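Local coordinates for protein aminoglycoside 3'-phosphotransferase AphA1-IAB (Acinetobacter baumannii, PDB 4FEX) that catalyses the ATP-dependent 3'-phosphorylation of kanamycin and related aminoglycosides, thereby giving its bacterial host resistance to these antibiotics, at residues K105-V110 against F200-L205; F79-T84 against L129-S134; D65-M70 against K86-T91; L55-G60 against D94-T99. All coordinates share one frame; numbering follows the deposited sequence.

Interactions 3 and 4 belong to one layered unit, their centres about 6 Å apart. Interaction 4 is the buried pairing of neighbouring strands, held by backbone hydrogen bonds and an aromatic stack; interaction 3 lies nearer the surface, where side chains of helix 61-76 pack on the next strand, 85-90, of the same sheet. Interactions 1 and 2 are partly buried and meet where Phe-200 packs against Leu-129. Interaction 1 fixes a loop through two backbone N-H groups, whereas interaction 2 sets a methionine against an arginine beside a sodium ion. Interactions 2 and 4 also touch, through Pro-83 and Thr-99. The bound quinazoline touches segments of all four interactions, that of interaction 2 through Pro-83.

Interaction 1: K105-V110 against F200-L205; sequences KTAFQV and FSLDNL. With 0TO (N-(3-chlorophenyl)-6,7-dimethoxyquinazolin-4-amine), chain G.
Leu-202, Ala-107 and Phe-108 bury the most surface where the start of helix 107-113 settles on the loop 200-205. The polar evidence is two backbone hydrogen bonds. Ala-107 N donates to Leu-205 O at 2.9 Å, and Phe-108 N donates to Leu-202 O at 3.0 Å. Two amides of the first helical turn are thus spent on carbonyls of the loop. Around them the side chains close. Leu-202 CD2 lies 3.7 Å from Ala-107 CB, while its CB lies 3.8 Å from Phe-108 CB. With CG anti to the backbone N (chi1 177°), the Phe-108 ring is carried away from the loop, and Leu-202 CD1 reaches it only at the edge.

Both partners are shaped locally. Thr-106 is the N-cap: its OG1 accepts from Gln-109 N at 3.1 Å, and a weak return bond from Thr-106 N to Gln-109 OE1 completes a capping box. In the loop, Ser-201 OG accepts from Asp-203 N, an ST turn within the type I turn Ser-201 to Asn-204. Thr-106 CG2 is 3.5 Å from the methoxy carbon C14 of the bound quinazoline, so the contact borders the ligand pocket. Segment 200-205 directly follows Asp-199, the likely proton acceptor, and Asn-204 ND2 bonds its carbonyl.

Helix 227-236 packs on Leu-202 through Leu-233 and Cys-236, Leu-125 of helix 118-134 touches Leu-205, and strands 105-106 and 205-208 run antiparallel in a small sheet.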
# COMPACT_ATOMS: atom_id res chain seq x y z
N LYS A 105 8.15 -9.60 -9.95
CA LYS A 105 6.78 -9.37 -10.39
C LYS A 105 5.89 -9.10 -9.18
O LYS A 105 6.28 -9.40 -8.05
CB LYS A 105 6.28 -10.57 -11.18
CG LYS A 105 7.05 -10.79 -12.49
CD LYS A 105 6.80 -12.18 -13.08
CE LYS A 105 7.13 -12.24 -14.57
NZ LYS A 105 6.94 -13.60 -15.15
N THR A 106 4.72 -8.50 -9.39
CA THR A 106 3.86 -8.22 -8.26
C THR A 106 3.26 -9.53 -7.81
O THR A 106 3.26 -10.50 -8.56
CB THR A 106 2.75 -7.21 -8.56
OG1 THR A 106 1.78 -7.78 -9.45
CG2 THR A 106 3.32 -5.98 -9.18
N ALA A 107 2.79 -9.58 -6.57
CA ALA A 107 2.13 -10.76 -6.06
C ALA A 107 0.95 -11.10 -6.97
O ALA A 107 0.68 -12.27 -7.25
CB ALA A 107 1.64 -10.52 -4.65
N PHE A 108 0.27 -10.07 -7.45
CA PHE A 108 -0.88 -10.25 -8.33
C PHE A 108 -0.48 -10.95 -9.62
O PHE A 108 -1.12 -11.92 -10.03
CB PHE A 108 -1.55 -8.92 -8.63
CG PHE A 108 -2.69 -9.02 -9.58
CD1 PHE A 108 -3.94 -9.40 -9.14
CD2 PHE A 108 -2.51 -8.75 -10.92
CE1 PHE A 108 -5.00 -9.51 -10.02
CE2 PHE A 108 -3.57 -8.85 -11.81
CZ PHE A 108 -4.81 -9.23 -11.36
N GLN A 109 0.57 -10.47 -10.27
CA GLN A 109 1.04 -11.12 -11.48
C GLN A 109 1.39 -12.58 -11.24
O GLN A 109 0.99 -13.45 -12.00
CB GLN A 109 2.23 -10.37 -12.07
CG GLN A 109 1.90 -8.96 -12.53
CD GLN A 109 3.13 -8.12 -12.80
OE1 GLN A 109 4.26 -8.63 -12.78
NE2 GLN A 109 2.93 -6.83 -13.04
N VAL A 110 2.14 -12.86 -10.18
CA VAL A 110 2.58 -14.22 -9.92
C VAL A 110 1.41 -15.13 -9.63
O VAL A 110 1.42 -16.29 -9.99
CB VAL A 110 3.58 -14.28 -8.77
CG1 VAL A 110 4.18 -15.66 -8.67
CG2 VAL A 110 4.67 -13.27 -9.00
N PHE A 200 -1.80 -2.76 1.76
CA PHE A 200 -1.27 -4.11 1.59
C PHE A 200 -2.03 -4.89 0.50
O PHE A 200 -2.64 -5.94 0.75
CB PHE A 200 -1.27 -4.83 2.94
CG PHE A 200 -0.15 -5.80 3.10
CD1 PHE A 200 1.14 -5.34 3.29
CD2 PHE A 200 -0.37 -7.15 3.06
CE1 PHE A 200 2.19 -6.24 3.44
CE2 PHE A 200 0.68 -8.05 3.22
CZ PHE A 200 1.95 -7.60 3.41
N SER A 201 -1.98 -4.36 -0.72
CA SER A 201 -2.72 -4.92 -1.83
C SER A 201 -1.82 -5.86 -2.60
O SER A 201 -0.65 -5.98 -2.29
CB SER A 201 -3.20 -3.81 -2.75
OG SER A 201 -2.14 -3.35 -3.55
N LEU A 202 -2.35 -6.52 -3.62
CA LEU A 202 -1.57 -7.53 -4.32
C LEU A 202 -0.62 -6.87 -5.30
O LEU A 202 0.28 -7.53 -5.84
CB LEU A 202 -2.46 -8.55 -5.00
CG LEU A 202 -2.99 -9.66 -4.10
CD1 LEU A 202 -4.02 -10.50 -4.83
CD2 LEU A 202 -1.85 -10.54 -3.58
N ASP A 203 -0.79 -5.57 -5.50
CA ASP A 203 0.06 -4.81 -6.42
C ASP A 203 1.31 -4.31 -5.74
O ASP A 203 2.29 -3.95 -6.41
CB ASP A 203 -0.71 -3.61 -7.01
CG ASP A 203 -1.88 -4.04 -7.87
OD1 ASP A 203 -1.69 -4.92 -8.74
OD2 ASP A 203 -3.00 -3.50 -7.67
N ASN A 204 1.30 -4.31 -4.41
CA ASN A 204 2.35 -3.66 -3.65
C ASN A 204 3.39 -4.57 -2.98
O ASN A 204 4.27 -4.10 -2.27
CB ASN A 204 1.74 -2.73 -2.62
CG ASN A 204 1.20 -1.49 -3.25
OD1 ASN A 204 1.58 -1.15 -4.37
ND2 ASN A 204 0.33 -0.79 -2.53
N LEU A 205 3.28 -5.87 -3.19
CA LEU A 205 4.32 -6.76 -2.67
C LEU A 205 5.03 -7.42 -3.83
O LEU A 205 4.39 -7.89 -4.76
CB LEU A 205 3.71 -7.77 -1.72
CG LEU A 205 3.26 -6.96 -0.50
CD1 LEU A 205 1.79 -7.14 -0.16
CD2 LEU A 205 4.15 -7.30 0.66
C21 0TO G . 7.69 4.90 -5.56
C20 0TO G . 8.54 3.84 -5.30
CL 0TO G . 9.75 3.97 -4.06
C18 0TO G . 8.44 2.65 -6.02
C19 0TO G . 6.74 4.73 -6.56
C17 0TO G . 6.63 3.52 -7.26
C7 0TO G . 7.55 2.49 -7.08
N6 0TO G . 7.38 1.31 -7.69
C4 0TO G . 8.18 0.22 -7.61
N5 0TO G . 9.44 0.23 -7.10
C8 0TO G . 10.22 -0.85 -7.14
N9 0TO G . 9.84 -1.98 -7.73
C2 0TO G . 7.83 -0.92 -8.32
C1 0TO G . 8.65 -2.04 -8.31
C3 0TO G . 6.57 -0.98 -8.89
C10 0TO G . 6.15 -2.14 -9.51
O11 0TO G . 4.91 -2.17 -10.09
C14 0TO G . 3.93 -2.54 -9.09
C12 0TO G . 6.98 -3.26 -9.54
C15 0TO G . 8.24 -3.21 -8.94
O13 0TO G . 6.56 -4.40 -10.17
C16 0TO G . 7.68 -5.06 -10.78

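Interaction 2: F79-T84 against L129-S134; sequences FMPLPT and LRRLHS. With NA (sodium ion), chain H.
This is a loop-to-helix packing contact in which Met-80, in the loop between helix 61-76 and strand 85-90, lies against Arg-131 and Leu-132 in the C-terminal part of helix 118-134. Three parts of the methionine do separate work. Its CG is 3.9 Å from Leu-132 CD1. Its SD lies over the helix backbone, 3.8 Å from Leu-132 CA. Its CE sits over one face of the Arg-131 guanidinium, 3.5 Å from CZ, and also rests on the aliphatic stem, 3.6 Å from Arg-131 CG. Bends at chi2 (-81°) and chi3 bring the methyl there, while the arginine arrives from the opposite direction. Pro-81 CD, 3.9 Å from Arg-131 NH2, adds a second apolar neighbour.

The backbone on each side is held separately. Met-80 O binds the sodium ion at 2.3 Å, alongside three waters and Thr-77 O. In the helix, Arg-131 O accepts from both Ser-134 N and Ser-134 OG, the hydroxyl at 2.8 Å. Leu-132 also packs on Leu-76 and on Asp-229 of helix 227-236, so the contact lies where several helices converge.

Chemically, the Met-80 and Arg-131 side chains meet through dispersion: the methionine methyl lies over the flat face of a cation whose N-H groups point along its own plane, while CG and SD rest against Leu-132. The backbone carbonyl of Met-80 is turned to the metal.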
# COMPACT_ATOMS: atom_id res chain seq x y z
N PHE A 79 13.95 -1.82 9.02
CA PHE A 79 13.32 -3.05 9.49
C PHE A 79 12.93 -4.03 8.37
O PHE A 79 13.22 -5.22 8.46
CB PHE A 79 12.08 -2.73 10.34
CG PHE A 79 12.34 -1.77 11.47
CD1 PHE A 79 12.33 -0.40 11.25
CD2 PHE A 79 12.56 -2.24 12.76
CE1 PHE A 79 12.54 0.50 12.31
CE2 PHE A 79 12.78 -1.36 13.82
CZ PHE A 79 12.77 0.02 13.59
N MET A 80 12.27 -3.52 7.33
CA MET A 80 11.78 -4.34 6.22
C MET A 80 12.64 -4.14 4.98
O MET A 80 13.50 -3.26 4.95
CB MET A 80 10.33 -3.97 5.91
CG MET A 80 9.38 -4.23 7.05
SD MET A 80 8.86 -5.95 7.18
CE MET A 80 9.93 -6.52 8.49
N PRO A 81 12.44 -4.97 3.94
CA PRO A 81 13.17 -4.75 2.69
C PRO A 81 12.45 -3.76 1.77
O PRO A 81 11.36 -4.06 1.26
CB PRO A 81 13.19 -6.14 2.05
CG PRO A 81 11.95 -6.82 2.58
CD PRO A 81 11.73 -6.27 3.96
N LEU A 82 13.05 -2.60 1.54
CA LEU A 82 12.37 -1.58 0.74
C LEU A 82 13.23 -1.08 -0.42
O LEU A 82 14.42 -1.41 -0.50
CB LEU A 82 11.96 -0.42 1.65
CG LEU A 82 11.01 -0.79 2.79
CD1 LEU A 82 10.53 0.47 3.45
CD2 LEU A 82 9.83 -1.60 2.30
N PRO A 83 12.63 -0.31 -1.35
CA PRO A 83 13.51 0.38 -2.30
C PRO A 83 14.37 1.40 -1.55
O PRO A 83 13.87 2.03 -0.62
CB PRO A 83 12.53 1.12 -3.22
CG PRO A 83 11.19 0.50 -2.99
CD PRO A 83 11.20 -0.05 -1.60
N THR A 84 15.63 1.57 -1.92
CA THR A 84 16.44 2.58 -1.25
C THR A 84 16.31 3.97 -1.91
O THR A 84 16.22 4.08 -3.14
CB THR A 84 17.92 2.15 -1.18
OG1 THR A 84 18.63 2.64 -2.33
CG2 THR A 84 18.01 0.63 -1.14
N LEU A 129 3.57 -10.18 6.47
CA LEU A 129 2.71 -9.23 7.13
C LEU A 129 2.87 -9.37 8.63
O LEU A 129 2.81 -8.38 9.36
CB LEU A 129 1.26 -9.41 6.70
CG LEU A 129 0.37 -8.30 7.21
CD1 LEU A 129 0.76 -6.97 6.62
CD2 LEU A 129 -1.04 -8.65 6.86
N ARG A 130 3.09 -10.60 9.10
CA ARG A 130 3.36 -10.82 10.53
C ARG A 130 4.66 -10.11 10.95
O ARG A 130 4.73 -9.49 12.00
CB ARG A 130 3.45 -12.32 10.83
CG ARG A 130 2.76 -12.74 12.11
CD ARG A 130 1.44 -12.02 12.20
NE ARG A 130 0.51 -12.60 13.17
CZ ARG A 130 0.32 -12.09 14.39
NH1 ARG A 130 1.00 -11.01 14.78
NH2 ARG A 130 -0.55 -12.67 15.22
N ARG A 131 5.67 -10.23 10.10
CA ARG A 131 6.95 -9.58 10.31
C ARG A 131 6.80 -8.06 10.46
O ARG A 131 7.25 -7.48 11.46
CB ARG A 131 7.87 -9.91 9.14
CG ARG A 131 9.32 -9.91 9.49
CD ARG A 131 10.17 -10.22 8.27
NE ARG A 131 11.32 -9.33 8.25
CZ ARG A 131 12.04 -9.05 7.17
NH1 ARG A 131 13.07 -8.20 7.28
NH2 ARG A 131 11.74 -9.60 5.99
N LEU A 132 6.15 -7.40 9.50
CA LEU A 132 5.88 -5.97 9.61
C LEU A 132 5.18 -5.64 10.93
O LEU A 132 5.56 -4.71 11.62
CB LEU A 132 5.00 -5.51 8.44
CG LEU A 132 4.59 -4.04 8.35
CD1 LEU A 132 5.81 -3.16 8.09
CD2 LEU A 132 3.58 -3.89 7.25
N HIS A 133 4.15 -6.41 11.27
CA HIS A 133 3.32 -6.11 12.42
C HIS A 133 4.04 -6.41 13.72
O HIS A 133 3.59 -6.02 14.79
CB HIS A 133 2.01 -6.90 12.38
CG HIS A 133 1.05 -6.41 11.35
ND1 HIS A 133 -0.24 -6.89 11.24
CD2 HIS A 133 1.18 -5.48 10.37
CE1 HIS A 133 -0.85 -6.29 10.24
NE2 HIS A 133 -0.01 -5.42 9.70
N SER A 134 5.15 -7.12 13.65
CA SER A 134 5.83 -7.49 14.87
C SER A 134 6.77 -6.35 15.26
O SER A 134 7.29 -6.32 16.38
CB SER A 134 6.57 -8.82 14.72
OG SER A 134 7.76 -8.65 13.97
NA NA H . 15.69 -2.54 4.64
O HOH W 1 15.47 -2.82 2.22
O HOH W 2 18.04 -1.57 4.47
O HOH W 3 15.72 -5.08 5.17

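Interaction 3: D65-M70 against K86-T91; sequences DVTDEM and KHFIRT. With 0TO (N-(3-chlorophenyl)-6,7-dimethoxyquinazolin-4-amine), chain G.
One face of the Phe-88 ring is covered by Met-70, and Thr-67 OG1 lies at the ring's edge, near its plane, 3.7 Å from CZ. Over the face, Met-70 CG stands 4.0 Å from the ring centroid, 29° off the normal, a CH-pi contact. The chain then bends at chi2 and chi3, placing CE 3.9 Å from Phe-88 CD2 toward the rim. SD lies 4.8 Å from the centroid in an oblique Met-aromatic contact. Phe-88 holds CG anti to its own nitrogen (chi1 173°), which sends the ring from the strand to the helix, where the Met-70 and Phe-88 side chains cross at about a right angle.

The second flat group, the Arg-90 guanidinium, meets Thr-67 OG1 at its edge, with NH1 3.5 Å away. That hydroxyl has its bonding partner in Ala-63 O. The guanidinium is fixed by others: NE donates to Thr-91 O at 2.9 Å, nearly straight at 166°, while NH1 binds Asn-64 OD1 and NH2 binds Pro-92 O. Three bonds in different directions would restrict its rotation.

Helix 65-70 and strand 87-90 approach to 9.8 Å between axes. Lys-86 and His-87 form a classic beta bulge opposite Leu-98. From the helix, Glu-69 OE2 comes 3.4 Å from quinazoline-ligand atom C21, and its OE1 forms a long, weak ion pair with Lys-56. A helix packed on an antiparallel sheet and offering a glutamate to a strand lysine is consistent with the N-terminal lobe of the protein-kinase-like fold.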
# COMPACT_ATOMS: atom_id res chain seq x y z
N ASP A 65 2.38 14.26 -0.44
CA ASP A 65 2.23 12.82 -0.47
C ASP A 65 3.53 12.14 -0.85
O ASP A 65 3.93 11.18 -0.21
CB ASP A 65 1.11 12.44 -1.42
CG ASP A 65 -0.13 13.31 -1.20
OD1 ASP A 65 -0.39 13.63 -0.01
OD2 ASP A 65 -0.79 13.69 -2.20
N VAL A 66 4.21 12.65 -1.87
CA VAL A 66 5.54 12.14 -2.17
C VAL A 66 6.47 12.32 -0.96
O VAL A 66 7.29 11.44 -0.68
CB VAL A 66 6.15 12.82 -3.40
CG1 VAL A 66 7.43 12.14 -3.79
CG2 VAL A 66 5.18 12.75 -4.54
N THR A 67 6.31 13.43 -0.25
CA THR A 67 7.15 13.68 0.92
C THR A 67 6.89 12.63 2.00
O THR A 67 7.82 12.08 2.60
CB THR A 67 6.95 15.09 1.51
OG1 THR A 67 7.31 16.09 0.55
CG2 THR A 67 7.85 15.26 2.73
N ASP A 68 5.61 12.35 2.23
CA ASP A 68 5.23 11.39 3.26
C ASP A 68 5.82 10.01 2.98
O ASP A 68 6.16 9.26 3.91
CB ASP A 68 3.71 11.30 3.35
CG ASP A 68 3.07 12.55 3.91
OD1 ASP A 68 3.81 13.41 4.47
OD2 ASP A 68 1.83 12.67 3.81
N GLU A 69 5.96 9.69 1.70
CA GLU A 69 6.46 8.38 1.32
C GLU A 69 7.97 8.28 1.56
O GLU A 69 8.47 7.27 2.04
CB GLU A 69 6.13 8.08 -0.14
CG GLU A 69 6.41 6.64 -0.52
CD GLU A 69 6.11 6.34 -1.98
OE1 GLU A 69 5.58 7.24 -2.69
OE2 GLU A 69 6.41 5.20 -2.41
N MET A 70 8.68 9.35 1.23
CA MET A 70 10.11 9.41 1.48
C MET A 70 10.46 9.14 2.95
O MET A 70 11.32 8.31 3.25
CB MET A 70 10.68 10.75 1.01
CG MET A 70 12.19 10.85 1.07
SD MET A 70 12.80 11.22 2.72
CE MET A 70 12.03 12.83 2.98
N LYS A 86 17.72 6.84 -3.39
CA LYS A 86 18.95 7.36 -3.96
C LYS A 86 18.97 8.89 -3.81
O LYS A 86 20.03 9.47 -3.62
CB LYS A 86 19.15 6.89 -5.41
CG LYS A 86 20.45 7.39 -6.04
CD LYS A 86 20.92 6.57 -7.26
CE LYS A 86 22.27 7.10 -7.81
NZ LYS A 86 22.59 6.70 -9.23
N HIS A 87 17.80 9.53 -3.84
CA HIS A 87 17.76 10.99 -3.87
C HIS A 87 16.35 11.59 -3.72
O HIS A 87 15.41 11.13 -4.34
CB HIS A 87 18.32 11.46 -5.21
CG HIS A 87 18.84 12.86 -5.18
ND1 HIS A 87 20.16 13.17 -5.43
CD2 HIS A 87 18.22 14.04 -4.92
CE1 HIS A 87 20.33 14.47 -5.33
NE2 HIS A 87 19.17 15.02 -5.02
N PHE A 88 16.22 12.62 -2.90
CA PHE A 88 14.93 13.28 -2.72
C PHE A 88 15.10 14.78 -2.76
O PHE A 88 16.05 15.30 -2.19
CB PHE A 88 14.30 12.89 -1.37
CG PHE A 88 13.05 13.66 -1.04
CD1 PHE A 88 11.82 13.29 -1.58
CD2 PHE A 88 13.09 14.75 -0.19
CE1 PHE A 88 10.64 14.00 -1.27
CE2 PHE A 88 11.92 15.48 0.12
CZ PHE A 88 10.70 15.10 -0.42
N ILE A 89 14.17 15.47 -3.42
CA ILE A 89 14.16 16.93 -3.45
C ILE A 89 12.79 17.48 -3.12
O ILE A 89 11.80 17.09 -3.72
CB ILE A 89 14.54 17.48 -4.85
CG1 ILE A 89 15.97 17.11 -5.23
CG2 ILE A 89 14.33 18.98 -4.90
CD1 ILE A 89 16.31 17.44 -6.68
N ARG A 90 12.72 18.40 -2.16
CA ARG A 90 11.49 19.14 -1.92
C ARG A 90 11.73 20.63 -2.12
O ARG A 90 12.75 21.18 -1.67
CB ARG A 90 10.97 18.88 -0.51
CG ARG A 90 9.88 19.84 -0.08
CD ARG A 90 8.51 19.27 -0.32
NE ARG A 90 7.54 20.32 -0.60
CZ ARG A 90 6.28 20.29 -0.20
NH1 ARG A 90 5.83 19.26 0.52
NH2 ARG A 90 5.46 21.29 -0.51
N THR A 91 10.80 21.27 -2.82
CA THR A 91 10.80 22.72 -3.03
C THR A 91 9.38 23.15 -2.69
O THR A 91 8.54 22.28 -2.45
CB THR A 91 11.13 23.07 -4.49
OG1 THR A 91 10.05 22.67 -5.35
CG2 THR A 91 12.46 22.41 -4.92
C21 0TO G . 7.69 4.90 -5.56
C20 0TO G . 8.54 3.84 -5.30
CL 0TO G . 9.75 3.97 -4.06
C18 0TO G . 8.44 2.65 -6.02
C19 0TO G . 6.74 4.73 -6.56
C17 0TO G . 6.63 3.52 -7.26
C7 0TO G . 7.55 2.49 -7.08
N6 0TO G . 7.38 1.31 -7.69
C4 0TO G . 8.18 0.22 -7.61
N5 0TO G . 9.44 0.23 -7.10
C8 0TO G . 10.22 -0.85 -7.14
N9 0TO G . 9.84 -1.98 -7.73
C2 0TO G . 7.83 -0.92 -8.32
C1 0TO G . 8.65 -2.04 -8.31
C3 0TO G . 6.57 -0.98 -8.89
C10 0TO G . 6.15 -2.14 -9.51
O11 0TO G . 4.91 -2.17 -10.09
C14 0TO G . 3.93 -2.54 -9.09
C12 0TO G . 6.98 -3.26 -9.54
C15 0TO G . 8.24 -3.21 -8.94
O13 0TO G . 6.56 -4.40 -10.17
C16 0TO G . 7.68 -5.06 -10.78

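Interaction 4: L55-G60 against D94-T99; sequences LKHGKG and DAWLLT. With 0TO (N-(3-chlorophenyl)-6,7-dimethoxyquinazolin-4-amine), chain G.
His-57 can be followed outward over Trp-96, its cross-strand neighbour. CB lies over the indole six-membered ring, 4.2 Å from its centroid, in a CH-pi contact. CG sits anti to the backbone N (chi1 173°), 3.7 Å from Trp-96 CZ3, and ND1 reaches 3.4 Å from Trp-96 CH2. CD2 faces Ala-95 O at 3.3 Å along the ring's edge, and CE1 lies 3.5 Å from Trp-96 CZ2. NE2, at the tip, donates to Asp-94 OD2 at 2.8 Å with an N-H...O angle of 159°, meeting the carboxylate on its anti side. The imidazole is therefore fixed by a face and an edge: it stacks face to face on Trp-96, centroids 3.6 Å apart and planes at 8°, while the carboxylate sets its rotation.

Beneath, paired backbone hydrogen bonds join Lys-56 with Leu-97 and Gly-58 with Ala-95. Lys-56 projects from the other face of the sheet than His-57, and its CG lies 3.5 Å from ligand atom C19; Thr-99 lies beside the chlorine. The antiparallel strands 53-59 and 94-100 are neighbours in a five-stranded sheet, 53-59 in the middle, as in the N-terminal lobe of kinase-like phosphotransferases, with the ligand probably occupying the nucleotide pocket.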
# COMPACT_ATOMS: atom_id res chain seq x y z
N LEU A 55 11.36 7.41 -10.38
CA LEU A 55 11.35 8.78 -9.93
C LEU A 55 9.88 9.17 -9.81
O LEU A 55 9.16 9.16 -10.80
CB LEU A 55 12.07 9.65 -10.96
CG LEU A 55 12.14 11.17 -10.78
CD1 LEU A 55 12.75 11.55 -9.44
CD2 LEU A 55 12.94 11.78 -11.91
N LYS A 56 9.42 9.44 -8.59
CA LYS A 56 8.04 9.88 -8.36
C LYS A 56 8.07 11.41 -8.36
O LYS A 56 9.00 11.99 -7.81
CB LYS A 56 7.51 9.37 -7.01
CG LYS A 56 6.48 8.22 -7.06
CD LYS A 56 5.47 8.33 -5.91
CE LYS A 56 4.35 7.28 -5.97
NZ LYS A 56 2.99 7.76 -5.46
N HIS A 57 7.10 12.06 -9.01
CA HIS A 57 7.03 13.52 -8.96
C HIS A 57 5.65 14.00 -8.60
O HIS A 57 4.66 13.65 -9.24
CB HIS A 57 7.47 14.18 -10.26
CG HIS A 57 7.26 15.67 -10.28
ND1 HIS A 57 6.97 16.36 -11.44
CD2 HIS A 57 7.30 16.59 -9.29
CE1 HIS A 57 6.83 17.64 -11.16
NE2 HIS A 57 7.02 17.81 -9.87
N GLY A 58 5.58 14.82 -7.56
CA GLY A 58 4.33 15.36 -7.10
C GLY A 58 4.40 16.87 -7.12
O GLY A 58 5.42 17.46 -6.75
N LYS A 59 3.33 17.51 -7.58
CA LYS A 59 3.26 18.96 -7.44
C LYS A 59 2.09 19.36 -6.57
O LYS A 59 1.21 18.53 -6.29
CB LYS A 59 3.29 19.70 -8.79
CG LYS A 59 2.07 19.58 -9.66
CD LYS A 59 2.37 20.22 -11.00
CE LYS A 59 3.64 19.59 -11.61
NZ LYS A 59 4.04 20.18 -12.92
N GLY A 60 2.11 20.61 -6.11
CA GLY A 60 1.11 21.12 -5.20
C GLY A 60 0.89 20.19 -4.03
O GLY A 60 1.84 19.76 -3.38
N ASP A 94 7.08 21.36 -5.25
CA ASP A 94 7.46 20.12 -5.94
C ASP A 94 8.34 19.17 -5.13
O ASP A 94 9.39 19.54 -4.59
CB ASP A 94 8.13 20.43 -7.28
CG ASP A 94 7.19 21.11 -8.25
OD1 ASP A 94 7.16 22.36 -8.22
OD2 ASP A 94 6.48 20.41 -9.03
N ALA A 95 7.91 17.92 -5.06
CA ALA A 95 8.72 16.88 -4.45
C ALA A 95 9.19 15.89 -5.52
O ALA A 95 8.41 15.45 -6.37
CB ALA A 95 7.92 16.17 -3.36
N TRP A 96 10.47 15.55 -5.50
CA TRP A 96 10.99 14.55 -6.41
C TRP A 96 11.60 13.43 -5.58
O TRP A 96 12.33 13.70 -4.63
CB TRP A 96 12.02 15.17 -7.33
CG TRP A 96 11.52 16.38 -8.04
CD1 TRP A 96 11.33 17.64 -7.53
CD2 TRP A 96 11.12 16.45 -9.41
NE1 TRP A 96 10.84 18.48 -8.50
CE2 TRP A 96 10.71 17.77 -9.67
CE3 TRP A 96 11.08 15.52 -10.45
CZ2 TRP A 96 10.27 18.18 -10.91
CZ3 TRP A 96 10.64 15.93 -11.69
CH2 TRP A 96 10.24 17.25 -11.91
N LEU A 97 11.29 12.19 -5.93
CA LEU A 97 11.76 11.02 -5.19
C LEU A 97 12.35 9.96 -6.10
O LEU A 97 11.62 9.33 -6.84
CB LEU A 97 10.61 10.40 -4.37
CG LEU A 97 11.04 9.16 -3.58
CD1 LEU A 97 12.38 9.37 -2.90
CD2 LEU A 97 10.00 8.81 -2.56
N LEU A 98 13.66 9.74 -6.00
CA LEU A 98 14.34 8.74 -6.81
C LEU A 98 14.70 7.53 -5.95
O LEU A 98 15.40 7.66 -4.95
CB LEU A 98 15.61 9.32 -7.43
CG LEU A 98 16.27 8.59 -8.61
CD1 LEU A 98 15.35 8.57 -9.84
CD2 LEU A 98 17.64 9.19 -8.95
N THR A 99 14.22 6.35 -6.35
CA THR A 99 14.51 5.12 -5.62
C THR A 99 15.02 4.00 -6.53
O THR A 99 14.88 4.06 -7.75
CB THR A 99 13.25 4.61 -4.88
OG1 THR A 99 12.17 4.51 -5.81
CG2 THR A 99 12.87 5.59 -3.77
C21 0TO G . 7.69 4.90 -5.56
C20 0TO G . 8.54 3.84 -5.30
CL 0TO G . 9.75 3.97 -4.06
C18 0TO G . 8.44 2.65 -6.02
C19 0TO G . 6.74 4.73 -6.56
C17 0TO G . 6.63 3.52 -7.26
C7 0TO G . 7.55 2.49 -7.08
N6 0TO G . 7.38 1.31 -7.69
C4 0TO G . 8.18 0.22 -7.61
N5 0TO G . 9.44 0.23 -7.10
C8 0TO G . 10.22 -0.85 -7.14
N9 0TO G . 9.84 -1.98 -7.73
C2 0TO G . 7.83 -0.92 -8.32
C1 0TO G . 8.65 -2.04 -8.31
C3 0TO G . 6.57 -0.98 -8.89
C10 0TO G . 6.15 -2.14 -9.51
O11 0TO G . 4.91 -2.17 -10.09
C14 0TO G . 3.93 -2.54 -9.09
C12 0TO G . 6.98 -3.26 -9.54
C15 0TO G . 8.24 -3.21 -8.94
O13 0TO G . 6.56 -4.40 -10.17
C16 0TO G . 7.68 -5.06 -10.78